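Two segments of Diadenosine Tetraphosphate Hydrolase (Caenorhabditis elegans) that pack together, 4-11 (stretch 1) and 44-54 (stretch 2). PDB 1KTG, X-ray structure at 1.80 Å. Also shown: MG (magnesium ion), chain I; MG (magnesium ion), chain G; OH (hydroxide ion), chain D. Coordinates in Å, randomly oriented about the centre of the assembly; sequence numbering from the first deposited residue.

Stretch 1 4-11: KAAGLVIY
Stretch 2 44-54: DEWQAAIRETK

Residues 4-11 form an extended strand, most open at Gly 7 (phi/psi -164/-171), and residues 45-54 a regular helix near -64/-43. Their axes approach to 6.0 Å at a signed crossing angle of -59°, N-to-C directions 59° apart. Register is set where Gly 7 CA lies 3.8 Å from Ala 49 CA; so close an approach puts Gly 7 O only 3.4 Å from Ala 49 CB.

Asp 44 caps the helix: with chi1 p, its OD2 accepts from Gln 47 N at 2.9 Å.

Strand alternation turns Ala 6, Leu 8 and Ile 10 toward the helix, while Ala 5 and Val 9 point away. Ala 6 CB sits 3.3 Å from Glu 45 O and 4.0 Å from Ala 49 CB. Leu 8 (m, t) lays CD2 3.9 Å from Ala 49 CB and CD1 3.5 Å from Thr 53 OG1. Thr 53 OG1, with chi1 m, donates to Ala 49 O at 2.8 Å, satisfying its polarity within the helix. Ile 10 (m, m) brings CD1 to 4.2 Å from Thr 53 CG2.

No direct hydrogen bond crosses; water 1 links Ala 5 O (2.8 Å) to Glu 45 OE2 (2.7 Å).

Glu 52 (m, m) starts toward the strand, but its carboxylate leads away, OE1 and OE2 binding separate magnesium ions at 2.1 and 2.0 Å; Arg 51 NH1 salt-bridges OE2 at 2.9 Å.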

# COMPACT_ATOMS: atom_id res chain seq x y z
N LYS A 4 -5.36 -13.11 6.99
CA LYS A 4 -4.14 -12.65 6.34
C LYS A 4 -4.40 -11.84 5.08
O LYS A 4 -5.21 -12.24 4.23
CB LYS A 4 -3.27 -13.85 5.99
N ALA A 5 -3.70 -10.72 4.97
CA ALA A 5 -3.79 -9.83 3.82
C ALA A 5 -2.40 -9.29 3.52
O ALA A 5 -1.49 -9.42 4.32
CB ALA A 5 -4.74 -8.68 4.11
N ALA A 6 -2.26 -8.67 2.36
CA ALA A 6 -0.99 -8.10 1.97
C ALA A 6 -1.18 -7.03 0.92
O ALA A 6 -2.20 -6.98 0.24
CB ALA A 6 -0.09 -9.17 1.44
N GLY A 7 -0.17 -6.18 0.78
CA GLY A 7 -0.23 -5.14 -0.22
C GLY A 7 1.13 -4.56 -0.47
O GLY A 7 2.15 -5.06 -0.00
N LEU A 8 1.14 -3.47 -1.23
CA LEU A 8 2.36 -2.80 -1.61
C LEU A 8 2.25 -1.32 -1.29
O LEU A 8 1.28 -0.67 -1.66
CB LEU A 8 2.62 -2.98 -3.11
CG LEU A 8 2.88 -4.41 -3.60
CD1 LEU A 8 3.16 -4.46 -5.08
CD2 LEU A 8 4.01 -5.08 -2.81
N VAL A 9 3.22 -0.81 -0.55
CA VAL A 9 3.33 0.62 -0.31
C VAL A 9 4.02 1.13 -1.57
O VAL A 9 5.23 1.01 -1.72
CB VAL A 9 4.14 0.94 0.95
CG1 VAL A 9 4.43 2.45 1.05
CG2 VAL A 9 3.39 0.47 2.18
N ILE A 10 3.21 1.61 -2.50
CA ILE A 10 3.72 2.16 -3.74
C ILE A 10 4.17 3.60 -3.53
O ILE A 10 3.46 4.39 -2.91
CB ILE A 10 2.60 2.20 -4.78
CG1 ILE A 10 1.99 0.80 -4.99
CG2 ILE A 10 3.11 2.84 -6.08
CD1 ILE A 10 2.95 -0.22 -5.51
N TYR A 11 5.35 3.93 -4.04
CA TYR A 11 5.83 5.30 -4.02
C TYR A 11 6.36 5.67 -5.38
O TYR A 11 6.66 4.80 -6.22
CB TYR A 11 6.93 5.51 -2.97
CG TYR A 11 8.30 4.96 -3.34
CD1 TYR A 11 9.30 5.80 -3.81
CD2 TYR A 11 8.59 3.61 -3.21
CE1 TYR A 11 10.56 5.31 -4.15
CE2 TYR A 11 9.84 3.11 -3.54
CZ TYR A 11 10.82 3.96 -4.01
OH TYR A 11 12.08 3.45 -4.33
N ASP A 44 0.30 -16.88 -1.49
CA ASP A 44 1.01 -16.43 -0.29
C ASP A 44 0.88 -14.91 -0.29
O ASP A 44 0.25 -14.35 -1.18
CB ASP A 44 2.47 -16.86 -0.26
CG ASP A 44 3.27 -16.34 -1.42
OD1 ASP A 44 4.45 -16.75 -1.52
OD2 ASP A 44 2.82 -15.55 -2.28
N GLU A 45 1.47 -14.26 0.70
CA GLU A 45 1.34 -12.82 0.84
C GLU A 45 1.90 -12.06 -0.36
O GLU A 45 1.32 -11.07 -0.81
CB GLU A 45 2.03 -12.37 2.13
CG GLU A 45 1.23 -12.77 3.36
CD GLU A 45 2.04 -12.86 4.63
OE1 GLU A 45 3.00 -13.67 4.67
OE2 GLU A 45 1.69 -12.16 5.60
N TRP A 46 3.03 -12.52 -0.87
CA TRP A 46 3.68 -11.88 -2.01
C TRP A 46 2.71 -11.84 -3.18
O TRP A 46 2.45 -10.78 -3.76
CB TRP A 46 4.95 -12.66 -2.35
CG TRP A 46 5.76 -12.18 -3.53
CD1 TRP A 46 5.87 -12.79 -4.74
CD2 TRP A 46 6.63 -11.04 -3.58
NE1 TRP A 46 6.73 -12.09 -5.56
CE2 TRP A 46 7.20 -11.01 -4.87
CE3 TRP A 46 6.97 -10.03 -2.68
CZ2 TRP A 46 8.10 -10.02 -5.26
CZ3 TRP A 46 7.85 -9.05 -3.07
CH2 TRP A 46 8.41 -9.05 -4.35
N GLN A 47 2.14 -13.00 -3.53
CA GLN A 47 1.23 -13.07 -4.67
C GLN A 47 0.02 -12.16 -4.46
O GLN A 47 -0.44 -11.50 -5.39
CB GLN A 47 0.79 -14.52 -4.90
CG GLN A 47 1.91 -15.43 -5.39
CD GLN A 47 1.50 -16.89 -5.48
OE1 GLN A 47 0.67 -17.35 -4.70
NE2 GLN A 47 2.09 -17.62 -6.42
N ALA A 48 -0.49 -12.15 -3.24
CA ALA A 48 -1.68 -11.37 -2.93
C ALA A 48 -1.41 -9.87 -3.10
O ALA A 48 -2.20 -9.14 -3.70
CB ALA A 48 -2.14 -11.69 -1.53
N ALA A 49 -0.28 -9.42 -2.58
CA ALA A 49 0.08 -8.01 -2.65
C ALA A 49 0.17 -7.54 -4.10
O ALA A 49 -0.26 -6.45 -4.45
CB ALA A 49 1.40 -7.79 -1.95
N ILE A 50 0.77 -8.38 -4.94
CA ILE A 50 0.93 -8.03 -6.35
C ILE A 50 -0.43 -8.02 -7.06
O ILE A 50 -0.76 -7.08 -7.80
CB ILE A 50 1.90 -9.02 -7.01
CG1 ILE A 50 3.30 -8.84 -6.42
CG2 ILE A 50 1.93 -8.81 -8.54
CD1 ILE A 50 4.29 -9.94 -6.80
N ARG A 51 -1.23 -9.05 -6.82
CA ARG A 51 -2.52 -9.15 -7.49
C ARG A 51 -3.46 -8.02 -7.06
O ARG A 51 -4.16 -7.43 -7.88
CB ARG A 51 -3.17 -10.51 -7.23
CG ARG A 51 -4.59 -10.63 -7.78
CD ARG A 51 -5.31 -11.89 -7.35
NE ARG A 51 -5.15 -12.10 -5.92
CZ ARG A 51 -5.78 -11.41 -4.98
NH1 ARG A 51 -6.64 -10.47 -5.31
NH2 ARG A 51 -5.54 -11.66 -3.69
N GLU A 52 -3.49 -7.74 -5.77
CA GLU A 52 -4.36 -6.67 -5.27
C GLU A 52 -3.92 -5.31 -5.80
O GLU A 52 -4.74 -4.43 -6.05
CB GLU A 52 -4.38 -6.67 -3.74
CG GLU A 52 -5.13 -7.87 -3.15
CD GLU A 52 -6.64 -7.74 -3.18
OE1 GLU A 52 -7.15 -6.61 -3.36
OE2 GLU A 52 -7.33 -8.77 -3.01
N THR A 53 -2.62 -5.15 -5.99
CA THR A 53 -2.13 -3.90 -6.54
C THR A 53 -2.62 -3.74 -7.97
O THR A 53 -3.07 -2.66 -8.37
CB THR A 53 -0.62 -3.87 -6.48
OG1 THR A 53 -0.23 -3.71 -5.12
CG2 THR A 53 -0.07 -2.64 -7.19
N LYS A 54 -2.55 -4.82 -8.74
CA LYS A 54 -3.02 -4.80 -10.11
C LYS A 54 -4.51 -4.53 -10.14
O LYS A 54 -4.99 -3.70 -10.92
CB LYS A 54 -2.70 -6.12 -10.82
MG MG I . -9.01 -5.69 -3.20
MG MG G . -9.22 -9.11 -2.33
O OH D . -10.15 -7.52 -3.38
O HOH W 1 -0.65 -11.10 6.44
O HOH W 2 -9.49 -10.29 -4.29
O HOH W 3 -11.28 -9.68 -1.87
O HOH W 4 -8.69 -10.94 -1.60
O HOH W 5 -9.11 -5.74 -5.38